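Local coordinates for Co-chaperone DjlA N-terminal domain-containing protein (Porphyromonas gingivalis, PDB 2H5N) that is of unknown function but binds magnesium and has the all-helical TerB-like fold, the kind also found as the N-terminal domain of the co-chaperone DjlA, at residues A[9-14]-A[80-85]; A[17-22]-A[58-63]; A[21-26]-A[65-70]; A[41-46]-A[92-97]; A[86-91]-A[116-121]. One frame throughout, in Å; residues are numbered along the deposited sequence.

In the fold
From the N terminus, the extended segment 9-14 meets the start of helix 81-94 in contact 1 and closes the widest loop, with contacts 2 and 3 inside its span. Both of those start from helix 15-30: contact 2 sets it across helix 54-64, and contact 3, about 7 Å away between centres, lays its next turn against the connection into helix 69-77. Contact 4 joins helix 37-47 to the C-terminal end of helix 81-94, and its segments alternate along the chain with those of contacts 1, 2, 3 and 5. Contact 5 opens after contacts 1 to 3 have closed and brings loop 116-121 back onto helix 81-94, which thus serves contacts 1, 4 and 5.

Contact 1 of 5, residues A[9-14]-A[80-85]; sequences NIMTFS and DEERKK
Arg-83 lays its aliphatic chain over one face of the Phe-13 ring, with CD 4.1 Å from the ring centroid and 26° off the ring normal, a CH-pi contact. The two side chains run past one another in opposite directions. Met-11 comes alongside the same methylenes: its CG sits 3.6 Å from Arg-83 CG, and its chain stays extended as far as SD before bending at chi3, which brings CE to 3.4 Å from Glu-82 CG. Arg-83 therefore has Phe-13 and Met-11 against its hydrocarbon part, while its guanidinium turns to polar partners. Arg-83 NH2 gives a weak hydrogen bond to the backbone O of Thr-12 at 2.8 Å, bent to 128° at the hydrogen, and also reaches Glu-17 on helix 15-30 as a salt bridge. Within its own segment, Arg-83 NE makes a salt bridge to Asp-80 OD1 (2.9 Å); this bond is close to straight, lies in the guanidinium plane and uses the syn lone pair of the carboxylate. Asp-80 is the N-cap of helix 81-94: its other oxygen, OD2, accepts from Arg-83 N at 3.2 Å, the N-H coming from above the carboxylate plane. One aspartate thus caps the helix and, with Glu-17, helps fix how the guanidinium is turned. Phe-13 in turn sets its ring edge-to-face with Phe-50. Asp-80 and Glu-17 probably balance most of the guanidinium charge, while the methylenes of Arg-83 pack on Phe-13 and Met-11, joining the N-terminal arm to the first turn of helix 81-94.

Contact 2 of 5, residues A[17-22]-A[58-63]; sequences ELTAII and DLLLKA
Leu-18 meets Leu-60 first, CD1 to CD1 at 3.9 Å, the two side chains crossing obliquely, and its CB also lies close to both methyl groups of Leu-60. Next comes Thr-19, whose CA is nearest that of Leu-60 and which presents both branches. OG1 stands beside the backbone N (chi1 -57°), where it bonds to the carbonyl of Gly-15 in its own helix; toward helix 54-64 that oxygen has only carbon neighbours, Leu-60 CD2 at 3.7 Å and Ala-63 CB at 3.8 Å. The methyl CG2 of Thr-19 rests on the backbone of Ala-63, 3.6 Å from its C. Ile-22, a turn beyond Leu-18, puts CG1 3.6 Å from Leu-61 CD2, these side chains crossing at about a right angle, while its CG2 approaches Leu-60 O at 4.0 Å. Leu-60 thus projects between Leu-18 and Thr-19, and Leu-61, though its CB points away, swings its tip back to Ile-22. Behind the interface, Phe-47 and Met-43 of helix 37-47 cover Ile-22, and Leu-61 also packs on Pro-37 of the second subunit. The short helix segments cross at -75° with their axes 8.6 Å apart, a steep, buried, mainly apolar helix-helix crossing of the all-helical TerB-like fold.

Contact 3 of 5, residues A[21-26]-A[65-70]; sequences IIKMAK and DSIEAS
This is a mixed polar and apolar contact, partly buried, in which helix 15-30 takes hold of the connection between helix 54-64 and helix 69-77. Lys-23 does most of the work. Its CG, anti to the backbone N (chi1 -176°), lies 4.2 Å from Ile-67 CD1. From there the chain bends at chi2 and runs past Ile-67 in the opposite direction. Lys-23 CE sits 3.7 Å from Ala-69 N. Beyond it, Lys-23 NZ donates to Ile-67 O at 2.8 Å, nearly along the C=O axis. The same nitrogen also bonds to the carbonyl of Ser-64, so one ammonium is held by two main-chain oxygens. Met-24 bends round at chi2 and chi3 to set CE 3.6 Å from Ala-69 O, at the start of helix 69-77, and Leu-115 of the third subunit packs on this methionine. On the other flank, the extended chain of Lys-26 crosses Asp-65 at about a right angle; Lys-26 NZ and Asp-65 OD1 form a salt bridge at 3.3 Å, its hydrogen bond weak. Further weak bonds link Lys-26 NZ to Leu-61 O, Ser-64 OG and, in the second subunit, Ile-35 O. At the centre of it all is a lysine of one helix bonded to the carbonyls of an interhelical connection, near the subunit interfaces, in the helical TerB-like domain.

Contact 4 of 5, residues A[41-46]-A[92-97]; sequences AVMTRE and GVIMAS
Ile-94 packs against the turn of helix 37-47 that carries Met-43. Starting at CB, the side chain sends CG1 to the side of the backbone N, anti to the carbonyl carbon (chi1 -77°), and this Ile-94 CG1 comes down on the main chain of Met-43, 3.8 Å from Met-43 CA. At the tip, Ile-94 CD1 passes on to the Met-43 side chain, 3.8 Å from Met-43 CG and close to its CB as well, the two chains meeting at a slant. The end of the Met-43 side chain leads away from segment 92-97, toward Ile-22 and Ala-25 of helix 15-30, while Ile-94 also touches Val-29, a residue of the magnesium site. Helices 15-30, 37-47 and 81-94 thus come together here, in the core of the all-helical TerB-like fold, and the magnesium ion lies about 9 Å from the Ile-94 side chain. One residue back from Met-43, Val-42 uses a single branch: CG1, anti to the backbone N, sits 3.8 Å from Val-93 O and 4.0 Å from Ile-94 CA, over residues 93 and 94. Val-93 meets helix 37-47 more loosely, its CG2 lying 4.4 Å from Val-42 CG1 and equally far from Glu-46 CG, a turn further on. Beyond them Met-130 of helix 123-130 touches both Val-93 and Glu-46, and Pro-37 of the second subunit packs on Met-43.

Contact 5 of 5, residues A[86-91]-A[116-121]; sequences YVASYL and CGLPTM
Ala-88, Leu-118 and Met-121 bury the most surface here, and the small alanine sits in the middle. Its methyl group points at loop 116-121, and Ala-88 CB lies 3.7 Å from Leu-118 CB. Met-121 CE meets the same Ala-88 CB at 3.8 Å, and the carbonyl oxygen of Pro-119 is also close. With no more than a methyl on that face, the backbones come close, the CA atoms of Ala-88 and Leu-118 being 5.8 Å apart. Leu-118 reaches on with CD1, which touches Leu-91 CD1 at 3.9 Å, the side chains crossing at about a right angle, and comes within 4.4 Å of Val-87 CG1. Met-121 approaches from the other end of the loop. Its CG lies between the backbone N and the carbonyl carbon (chi1 59°), and a bend at chi3 brings CE up to both Ala-88 CB and Ser-89 OG. Met-121 SD stops 3.3 Å from Ser-89 OG, a hydroxyl whose hydrogen bonds lie elsewhere, with Lys-85 O one turn back in its helix and with Asn-129 of helix 123-130. Trp-109 of helix 103-116 packs on both Met-121 and Leu-91. The loop begins with Gly-117, whose positive phi ends helix 103-116 in a Schellman motif, and the carbonyl of that glycine accepts from Lys-84 NZ. What results is a helix terminated by a Schellman glycine and an extended linker that lies across helix 81-94 before helix 123-130, a helix-to-helix connection whose inner side chains are buried against helix 81-94 within the TerB-like helical domain.

Contact 1 of 5, residues A[9-14]-A[80-85]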
# COMPACT_ATOMS: atom_id res chain seq x y z
N ASN A 9 13.90 -5.79 -36.85
CA ASN A 9 12.83 -6.08 -35.92
C ASN A 9 12.65 -4.93 -34.99
O ASN A 9 13.59 -4.16 -34.75
CB ASN A 9 13.18 -7.33 -35.13
CG ASN A 9 13.47 -8.48 -36.01
OD1 ASN A 9 12.55 -9.00 -36.65
ND2 ASN A 9 14.75 -8.85 -36.14
N ILE A 10 11.44 -4.81 -34.46
CA ILE A 10 11.17 -3.82 -33.44
C ILE A 10 10.40 -4.51 -32.34
O ILE A 10 9.53 -5.35 -32.62
CB ILE A 10 10.47 -2.54 -34.02
CG1 ILE A 10 10.23 -1.52 -32.91
CG2 ILE A 10 9.18 -2.90 -34.75
CD1 ILE A 10 10.32 -0.05 -33.35
N MET A 11 10.74 -4.23 -31.10
CA MET A 11 10.04 -4.87 -29.98
C MET A 11 8.85 -3.98 -29.69
O MET A 11 9.01 -2.79 -29.43
CB MET A 11 10.97 -5.02 -28.77
CG MET A 11 10.34 -5.70 -27.56
SD MET A 11 11.50 -5.93 -26.19
CE MET A 11 12.29 -7.31 -26.98
N THR A 12 7.64 -4.50 -29.82
CA THR A 12 6.44 -3.66 -29.65
C THR A 12 5.59 -4.08 -28.46
O THR A 12 5.53 -5.27 -28.13
CB THR A 12 5.55 -3.61 -30.92
OG1 THR A 12 5.17 -4.95 -31.30
CG2 THR A 12 6.26 -2.94 -32.07
N PHE A 13 4.92 -3.11 -27.84
CA PHE A 13 3.99 -3.40 -26.74
C PHE A 13 2.71 -2.61 -26.89
O PHE A 13 2.74 -1.40 -27.10
CB PHE A 13 4.62 -3.06 -25.38
CG PHE A 13 5.89 -3.81 -25.10
CD1 PHE A 13 5.86 -5.00 -24.37
CD2 PHE A 13 7.11 -3.34 -25.56
CE1 PHE A 13 7.03 -5.70 -24.10
CE2 PHE A 13 8.28 -4.04 -25.31
CZ PHE A 13 8.25 -5.22 -24.56
N SER A 14 1.57 -3.30 -26.78
CA SER A 14 0.25 -2.63 -26.73
C SER A 14 0.15 -1.76 -25.48
O SER A 14 0.93 -1.97 -24.54
CB SER A 14 -0.87 -3.65 -26.79
OG SER A 14 -1.01 -4.31 -25.54
N ASP A 80 5.54 -13.64 -26.15
CA ASP A 80 6.63 -14.46 -26.69
C ASP A 80 7.84 -14.36 -25.76
O ASP A 80 7.95 -13.41 -24.96
CB ASP A 80 7.00 -13.95 -28.06
CG ASP A 80 7.32 -12.47 -28.03
OD1 ASP A 80 6.38 -11.65 -28.01
OD2 ASP A 80 8.50 -12.11 -27.95
N GLU A 81 8.76 -15.32 -25.86
CA GLU A 81 9.87 -15.39 -24.91
C GLU A 81 10.82 -14.18 -24.94
O GLU A 81 11.37 -13.82 -23.90
CB GLU A 81 10.69 -16.67 -25.09
CG GLU A 81 9.91 -17.96 -24.84
CD GLU A 81 9.35 -18.07 -23.44
OE1 GLU A 81 10.01 -17.63 -22.49
OE2 GLU A 81 8.23 -18.60 -23.30
N GLU A 82 11.00 -13.56 -26.09
CA GLU A 82 11.89 -12.39 -26.17
C GLU A 82 11.37 -11.23 -25.31
O GLU A 82 12.12 -10.58 -24.57
CB GLU A 82 12.16 -11.96 -27.63
CG GLU A 82 12.86 -10.59 -27.79
CD GLU A 82 14.17 -10.59 -28.62
OE1 GLU A 82 15.26 -10.83 -28.03
OE2 GLU A 82 14.14 -10.29 -29.84
N ARG A 83 10.08 -10.97 -25.41
CA ARG A 83 9.45 -9.91 -24.63
C ARG A 83 9.40 -10.25 -23.15
O ARG A 83 9.74 -9.41 -22.34
CB ARG A 83 8.11 -9.49 -25.26
CG ARG A 83 8.38 -8.54 -26.47
CD ARG A 83 7.13 -7.94 -27.09
NE ARG A 83 6.02 -8.91 -27.17
CZ ARG A 83 4.73 -8.61 -27.01
NH1 ARG A 83 3.80 -9.55 -27.06
NH2 ARG A 83 4.35 -7.37 -26.77
N LYS A 84 9.11 -11.52 -22.80
CA LYS A 84 9.20 -11.98 -21.42
C LYS A 84 10.57 -11.74 -20.78
O LYS A 84 10.66 -11.35 -19.62
CB LYS A 84 8.82 -13.48 -21.32
CG LYS A 84 7.35 -13.71 -21.36
CD LYS A 84 7.03 -15.19 -21.19
CE LYS A 84 5.53 -15.38 -21.11
NZ LYS A 84 5.12 -16.69 -20.41
N LYS A 85 11.63 -12.02 -21.53
CA LYS A 85 13.00 -11.84 -21.08
C LYS A 85 13.30 -10.37 -20.74
O LYS A 85 13.94 -10.04 -19.73
CB LYS A 85 13.98 -12.37 -22.15
CG LYS A 85 15.42 -11.95 -21.97
CD LYS A 85 16.31 -12.50 -23.06
CE LYS A 85 17.76 -12.16 -22.80
NZ LYS A 85 18.24 -10.95 -23.55

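Contact 2 of 5, residues A[17-22]-A[58-63]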
# COMPACT_ATOMS: atom_id res chain seq x y z
N GLU A 17 -0.52 -4.02 -22.52
CA GLU A 17 0.72 -4.70 -22.11
C GLU A 17 1.63 -3.79 -21.30
O GLU A 17 2.15 -4.20 -20.28
CB GLU A 17 1.49 -5.27 -23.30
CG GLU A 17 0.91 -6.60 -23.83
CD GLU A 17 1.43 -6.97 -25.23
OE1 GLU A 17 1.92 -6.07 -25.97
OE2 GLU A 17 1.34 -8.17 -25.60
N LEU A 18 1.80 -2.53 -21.75
CA LEU A 18 2.56 -1.55 -21.01
C LEU A 18 1.98 -1.28 -19.62
O LEU A 18 2.72 -1.17 -18.65
CB LEU A 18 2.61 -0.23 -21.81
CG LEU A 18 3.51 -0.23 -23.07
CD1 LEU A 18 3.35 1.12 -23.83
CD2 LEU A 18 4.98 -0.43 -22.72
N THR A 19 0.65 -1.14 -19.53
CA THR A 19 -0.05 -0.98 -18.27
C THR A 19 0.24 -2.20 -17.37
O THR A 19 0.46 -2.07 -16.16
CB THR A 19 -1.58 -0.83 -18.54
OG1 THR A 19 -1.79 0.29 -19.43
CG2 THR A 19 -2.32 -0.59 -17.27
N ALA A 20 0.22 -3.39 -17.96
CA ALA A 20 0.52 -4.64 -17.24
C ALA A 20 1.92 -4.70 -16.66
O ALA A 20 2.12 -5.14 -15.51
CB ALA A 20 0.26 -5.86 -18.16
N ILE A 21 2.91 -4.29 -17.48
CA ILE A 21 4.30 -4.22 -17.05
C ILE A 21 4.46 -3.33 -15.81
O ILE A 21 5.02 -3.75 -14.78
CB ILE A 21 5.22 -3.72 -18.21
CG1 ILE A 21 5.27 -4.82 -19.31
CG2 ILE A 21 6.65 -3.31 -17.69
CD1 ILE A 21 5.87 -4.36 -20.62
N ILE A 22 3.93 -2.12 -15.90
CA ILE A 22 4.02 -1.18 -14.80
C ILE A 22 3.24 -1.63 -13.53
O ILE A 22 3.72 -1.42 -12.42
CB ILE A 22 3.79 0.32 -15.26
CG1 ILE A 22 4.40 1.26 -14.24
CG2 ILE A 22 2.32 0.69 -15.43
CD1 ILE A 22 5.94 1.21 -14.18
N ASP A 58 2.87 9.17 -17.45
CA ASP A 58 1.97 9.47 -16.34
C ASP A 58 0.58 8.82 -16.54
O ASP A 58 0.02 8.24 -15.60
CB ASP A 58 1.93 10.98 -16.01
CG ASP A 58 3.08 11.42 -15.06
OD1 ASP A 58 3.50 10.65 -14.16
OD2 ASP A 58 3.55 12.57 -15.21
N LEU A 59 0.06 8.85 -17.76
CA LEU A 59 -1.27 8.28 -18.03
C LEU A 59 -1.32 6.75 -18.09
O LEU A 59 -2.37 6.13 -17.87
CB LEU A 59 -1.86 8.86 -19.32
CG LEU A 59 -2.34 10.30 -19.34
CD1 LEU A 59 -2.82 10.62 -20.75
CD2 LEU A 59 -3.45 10.62 -18.30
N LEU A 60 -0.18 6.15 -18.44
CA LEU A 60 -0.07 4.68 -18.41
C LEU A 60 -0.05 4.22 -16.99
O LEU A 60 -0.61 3.18 -16.66
CB LEU A 60 1.19 4.20 -19.13
CG LEU A 60 1.10 4.11 -20.64
CD1 LEU A 60 2.49 3.91 -21.19
CD2 LEU A 60 0.17 2.98 -21.03
N LEU A 61 0.60 5.00 -16.15
CA LEU A 61 0.71 4.72 -14.71
C LEU A 61 -0.65 4.83 -14.04
O LEU A 61 -0.98 4.06 -13.13
CB LEU A 61 1.68 5.69 -14.05
CG LEU A 61 3.10 5.16 -13.91
CD1 LEU A 61 4.10 6.28 -13.64
CD2 LEU A 61 3.08 4.20 -12.75
N LYS A 62 -1.43 5.80 -14.53
CA LYS A 62 -2.79 6.05 -14.09
C LYS A 62 -3.72 4.94 -14.62
O LYS A 62 -4.67 4.57 -13.93
CB LYS A 62 -3.22 7.40 -14.66
CG LYS A 62 -3.82 8.38 -13.68
CD LYS A 62 -4.08 9.74 -14.37
CE LYS A 62 -5.44 9.77 -15.11
NZ LYS A 62 -5.64 8.59 -16.02
N ALA A 63 -3.46 4.44 -15.83
CA ALA A 63 -4.22 3.31 -16.37
C ALA A 63 -4.02 2.04 -15.55
O ALA A 63 -4.94 1.22 -15.45
CB ALA A 63 -3.85 3.04 -17.82

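Contact 3 of 5, residues A[21-26]-A[65-70]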
# COMPACT_ATOMS: atom_id res chain seq x y z
N ILE A 21 2.91 -4.29 -17.48
CA ILE A 21 4.30 -4.22 -17.05
C ILE A 21 4.46 -3.33 -15.81
O ILE A 21 5.02 -3.75 -14.78
CB ILE A 21 5.22 -3.72 -18.21
CG1 ILE A 21 5.27 -4.82 -19.31
CG2 ILE A 21 6.65 -3.31 -17.69
CD1 ILE A 21 5.87 -4.36 -20.62
N ILE A 22 3.93 -2.12 -15.90
CA ILE A 22 4.02 -1.18 -14.80
C ILE A 22 3.24 -1.63 -13.53
O ILE A 22 3.72 -1.42 -12.42
CB ILE A 22 3.79 0.32 -15.26
CG1 ILE A 22 4.40 1.26 -14.24
CG2 ILE A 22 2.32 0.69 -15.43
CD1 ILE A 22 5.94 1.21 -14.18
N LYS A 23 2.11 -2.32 -13.70
CA LYS A 23 1.34 -2.93 -12.59
C LYS A 23 2.15 -4.07 -11.89
O LYS A 23 2.12 -4.22 -10.65
CB LYS A 23 0.00 -3.47 -13.14
CG LYS A 23 -1.02 -4.09 -12.16
CD LYS A 23 -1.48 -3.05 -11.12
CE LYS A 23 -2.82 -3.37 -10.45
NZ LYS A 23 -3.67 -2.12 -10.15
N MET A 24 2.90 -4.83 -12.66
CA MET A 24 3.77 -5.86 -12.08
C MET A 24 4.90 -5.23 -11.24
O MET A 24 5.19 -5.70 -10.15
CB MET A 24 4.29 -6.84 -13.15
CG MET A 24 3.15 -7.72 -13.79
SD MET A 24 2.35 -8.85 -12.60
CE MET A 24 1.00 -7.80 -12.00
N ALA A 25 5.45 -4.14 -11.74
CA ALA A 25 6.53 -3.39 -11.10
C ALA A 25 6.08 -2.74 -9.81
O ALA A 25 6.79 -2.80 -8.80
CB ALA A 25 7.09 -2.35 -12.07
N LYS A 26 4.92 -2.08 -9.85
CA LYS A 26 4.26 -1.61 -8.63
C LYS A 26 4.01 -2.71 -7.56
O LYS A 26 4.28 -2.52 -6.36
CB LYS A 26 2.96 -0.93 -8.99
CG LYS A 26 3.12 0.56 -9.38
CD LYS A 26 1.75 1.12 -9.81
CE LYS A 26 1.86 2.55 -10.20
NZ LYS A 26 0.53 3.28 -10.29
N ASP A 65 -3.90 1.64 -12.37
CA ASP A 65 -4.81 1.61 -11.22
C ASP A 65 -6.22 1.12 -11.57
O ASP A 65 -6.99 0.78 -10.69
CB ASP A 65 -4.93 2.98 -10.51
CG ASP A 65 -3.58 3.62 -10.20
OD1 ASP A 65 -2.69 2.95 -9.63
OD2 ASP A 65 -3.42 4.81 -10.53
N SER A 66 -6.59 1.13 -12.85
CA SER A 66 -7.92 0.66 -13.22
C SER A 66 -7.93 -0.81 -13.63
O SER A 66 -8.98 -1.34 -14.02
CB SER A 66 -8.51 1.52 -14.34
OG SER A 66 -7.85 1.29 -15.58
N ILE A 67 -6.78 -1.48 -13.59
CA ILE A 67 -6.76 -2.89 -13.92
C ILE A 67 -6.33 -3.73 -12.74
O ILE A 67 -5.55 -3.31 -11.90
CB ILE A 67 -5.93 -3.26 -15.19
CG1 ILE A 67 -4.43 -2.97 -14.99
CG2 ILE A 67 -6.60 -2.70 -16.49
CD1 ILE A 67 -3.50 -4.08 -15.54
N GLU A 68 -6.87 -4.94 -12.71
CA GLU A 68 -6.50 -5.94 -11.73
C GLU A 68 -5.08 -6.49 -11.94
O GLU A 68 -4.66 -6.80 -13.07
CB GLU A 68 -7.51 -7.09 -11.81
CG GLU A 68 -8.97 -6.71 -11.53
CD GLU A 68 -9.17 -6.19 -10.12
OE1 GLU A 68 -8.65 -6.85 -9.18
OE2 GLU A 68 -9.83 -5.13 -9.95
N ALA A 69 -4.35 -6.71 -10.84
CA ALA A 69 -3.04 -7.36 -10.93
C ALA A 69 -3.16 -8.69 -11.67
O ALA A 69 -2.30 -9.05 -12.45
CB ALA A 69 -2.37 -7.50 -9.53
N SER A 70 -4.25 -9.41 -11.47
CA SER A 70 -4.40 -10.74 -12.10
C SER A 70 -4.52 -10.66 -13.63
O SER A 70 -4.06 -11.54 -14.36
CB SER A 70 -5.58 -11.50 -11.48
OG SER A 70 -6.77 -10.74 -11.51

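Contact 4 of 5, residues A[41-46]-A[92-97]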
# COMPACT_ATOMS: atom_id res chain seq x y z
N ALA A 41 12.16 5.55 -8.89
CA ALA A 41 12.79 6.31 -9.96
C ALA A 41 13.39 5.42 -11.08
O ALA A 41 13.26 5.74 -12.27
CB ALA A 41 13.87 7.22 -9.37
N VAL A 42 14.06 4.32 -10.70
CA VAL A 42 14.57 3.33 -11.67
C VAL A 42 13.40 2.73 -12.42
O VAL A 42 13.44 2.60 -13.66
CB VAL A 42 15.38 2.19 -10.99
CG1 VAL A 42 15.87 1.16 -12.02
CG2 VAL A 42 16.58 2.76 -10.24
N MET A 43 12.33 2.43 -11.67
CA MET A 43 11.08 1.91 -12.27
C MET A 43 10.58 2.85 -13.39
O MET A 43 10.34 2.41 -14.53
CB MET A 43 10.00 1.69 -11.18
CG MET A 43 8.67 0.97 -11.62
SD MET A 43 7.38 0.99 -10.35
CE MET A 43 6.77 2.62 -10.62
N THR A 44 10.43 4.13 -13.10
CA THR A 44 9.90 4.99 -14.14
C THR A 44 10.93 5.29 -15.23
O THR A 44 10.58 5.35 -16.39
CB THR A 44 9.31 6.28 -13.57
OG1 THR A 44 10.26 6.87 -12.70
CG2 THR A 44 8.01 5.96 -12.76
N ARG A 45 12.20 5.48 -14.87
CA ARG A 45 13.25 5.79 -15.87
C ARG A 45 13.39 4.63 -16.87
O ARG A 45 13.32 4.83 -18.07
CB ARG A 45 14.58 6.09 -15.19
CG ARG A 45 15.68 6.57 -16.11
CD ARG A 45 16.95 6.84 -15.30
NE ARG A 45 17.59 5.60 -14.85
CZ ARG A 45 17.79 5.24 -13.57
NH1 ARG A 45 17.40 6.03 -12.56
NH2 ARG A 45 18.39 4.08 -13.31
N GLU A 46 13.51 3.40 -16.35
CA GLU A 46 13.71 2.25 -17.21
C GLU A 46 12.47 1.82 -18.01
O GLU A 46 12.62 1.16 -19.04
CB GLU A 46 14.30 1.08 -16.41
CG GLU A 46 15.68 1.40 -15.81
CD GLU A 46 16.74 1.67 -16.88
OE1 GLU A 46 16.85 0.86 -17.81
OE2 GLU A 46 17.46 2.69 -16.80
N GLY A 92 14.11 -7.08 -12.69
CA GLY A 92 15.30 -7.41 -11.98
C GLY A 92 16.21 -6.25 -11.68
O GLY A 92 16.89 -6.25 -10.64
N VAL A 93 16.24 -5.25 -12.57
CA VAL A 93 17.06 -4.08 -12.34
C VAL A 93 16.42 -3.05 -11.42
O VAL A 93 17.15 -2.24 -10.85
CB VAL A 93 17.50 -3.38 -13.65
CG1 VAL A 93 18.11 -4.39 -14.64
CG2 VAL A 93 16.36 -2.62 -14.26
N ILE A 94 15.09 -3.07 -11.27
CA ILE A 94 14.40 -2.12 -10.37
C ILE A 94 14.91 -2.17 -8.93
O ILE A 94 15.19 -1.13 -8.31
CB ILE A 94 12.86 -2.25 -10.42
CG1 ILE A 94 12.34 -1.60 -11.69
CG2 ILE A 94 12.18 -1.64 -9.16
CD1 ILE A 94 10.92 -2.04 -12.07
N MET A 95 15.08 -3.38 -8.39
CA MET A 95 15.49 -3.51 -7.01
C MET A 95 17.01 -3.65 -6.83
O MET A 95 17.50 -3.67 -5.70
CB MET A 95 14.67 -4.58 -6.26
CG MET A 95 13.14 -4.27 -6.15
SD MET A 95 12.33 -5.53 -5.19
CE MET A 95 12.76 -6.92 -6.22
N ALA A 96 17.76 -3.73 -7.93
CA ALA A 96 19.22 -3.81 -7.82
C ALA A 96 19.78 -2.45 -7.42
O ALA A 96 19.26 -1.41 -7.81
CB ALA A 96 19.87 -4.32 -9.13
N SER A 97 20.84 -2.49 -6.62
CA SER A 97 21.54 -1.28 -6.19
C SER A 97 23.03 -1.56 -6.30
O SER A 97 23.57 -2.42 -5.59
CB SER A 97 21.13 -0.90 -4.77
OG SER A 97 21.31 0.50 -4.55

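Contact 5 of 5, residues A[86-91]-A[116-121]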
# COMPACT_ATOMS: atom_id res chain seq x y z
N TYR A 86 12.80 -9.49 -21.59
CA TYR A 86 12.94 -8.07 -21.42
C TYR A 86 12.14 -7.60 -20.18
O TYR A 86 12.65 -6.85 -19.33
CB TYR A 86 12.41 -7.39 -22.66
CG TYR A 86 12.99 -6.03 -22.86
CD1 TYR A 86 12.23 -4.89 -22.57
CD2 TYR A 86 14.30 -5.86 -23.32
CE1 TYR A 86 12.75 -3.63 -22.73
CE2 TYR A 86 14.83 -4.58 -23.49
CZ TYR A 86 14.04 -3.48 -23.20
OH TYR A 86 14.53 -2.20 -23.37
N VAL A 87 10.91 -8.09 -20.04
CA VAL A 87 10.13 -7.75 -18.83
C VAL A 87 10.80 -8.25 -17.57
O VAL A 87 10.85 -7.52 -16.57
CB VAL A 87 8.67 -8.24 -18.88
CG1 VAL A 87 7.93 -7.84 -17.59
CG2 VAL A 87 7.95 -7.63 -20.08
N ALA A 88 11.29 -9.51 -17.58
CA ALA A 88 12.06 -10.02 -16.42
C ALA A 88 13.32 -9.20 -16.12
O ALA A 88 13.69 -9.00 -14.96
CB ALA A 88 12.43 -11.51 -16.61
N SER A 89 13.99 -8.72 -17.17
CA SER A 89 15.24 -7.98 -16.97
C SER A 89 14.92 -6.68 -16.28
O SER A 89 15.61 -6.30 -15.34
CB SER A 89 16.02 -7.77 -18.30
OG SER A 89 16.20 -9.02 -18.94
N TYR A 90 13.85 -6.06 -16.72
CA TYR A 90 13.33 -4.81 -16.18
C TYR A 90 12.97 -4.94 -14.70
O TYR A 90 13.36 -4.12 -13.87
CB TYR A 90 12.08 -4.40 -16.98
CG TYR A 90 11.28 -3.26 -16.37
CD1 TYR A 90 11.85 -2.00 -16.21
CD2 TYR A 90 9.95 -3.46 -15.94
CE1 TYR A 90 11.13 -0.97 -15.66
CE2 TYR A 90 9.21 -2.40 -15.40
CZ TYR A 90 9.81 -1.16 -15.26
OH TYR A 90 9.13 -0.07 -14.72
N LEU A 91 12.26 -6.02 -14.36
CA LEU A 91 11.86 -6.21 -12.99
C LEU A 91 13.09 -6.43 -12.12
O LEU A 91 13.15 -5.94 -11.02
CB LEU A 91 10.82 -7.32 -12.87
CG LEU A 91 9.42 -6.99 -13.43
CD1 LEU A 91 8.61 -8.25 -13.52
CD2 LEU A 91 8.67 -5.90 -12.61
N CYS A 116 4.32 -15.01 -13.74
CA CYS A 116 4.11 -14.41 -15.06
C CYS A 116 4.75 -15.27 -16.17
O CYS A 116 4.65 -14.92 -17.33
CB CYS A 116 4.70 -13.00 -15.10
SG CYS A 116 3.78 -11.76 -14.17
N GLY A 117 5.41 -16.37 -15.80
CA GLY A 117 6.12 -17.22 -16.76
C GLY A 117 7.36 -16.63 -17.45
O GLY A 117 7.63 -16.94 -18.63
N LEU A 118 8.10 -15.78 -16.70
CA LEU A 118 9.32 -15.13 -17.19
C LEU A 118 10.51 -16.07 -16.95
O LEU A 118 10.46 -16.90 -16.02
CB LEU A 118 9.56 -13.79 -16.47
CG LEU A 118 8.34 -12.84 -16.39
CD1 LEU A 118 8.60 -11.62 -15.51
CD2 LEU A 118 7.82 -12.42 -17.79
N PRO A 119 11.58 -15.95 -17.77
CA PRO A 119 12.76 -16.81 -17.58
C PRO A 119 13.58 -16.36 -16.37
O PRO A 119 13.57 -15.17 -16.01
CB PRO A 119 13.54 -16.60 -18.86
CG PRO A 119 13.25 -15.16 -19.21
CD PRO A 119 11.76 -15.03 -18.92
N THR A 120 14.23 -17.32 -15.71
CA THR A 120 15.12 -16.99 -14.60
C THR A 120 16.43 -16.50 -15.19
O THR A 120 16.87 -16.98 -16.24
CB THR A 120 15.34 -18.18 -13.57
OG1 THR A 120 16.51 -18.94 -13.89
CG2 THR A 120 14.15 -19.09 -13.50
N MET A 121 17.02 -15.51 -14.53
CA MET A 121 18.31 -14.96 -14.90
C MET A 121 18.98 -14.39 -13.64
O MET A 121 18.32 -14.14 -12.62
CB MET A 121 18.17 -13.88 -15.99
CG MET A 121 17.29 -12.70 -15.60
SD MET A 121 17.03 -11.37 -16.81
CE MET A 121 15.89 -12.14 -17.92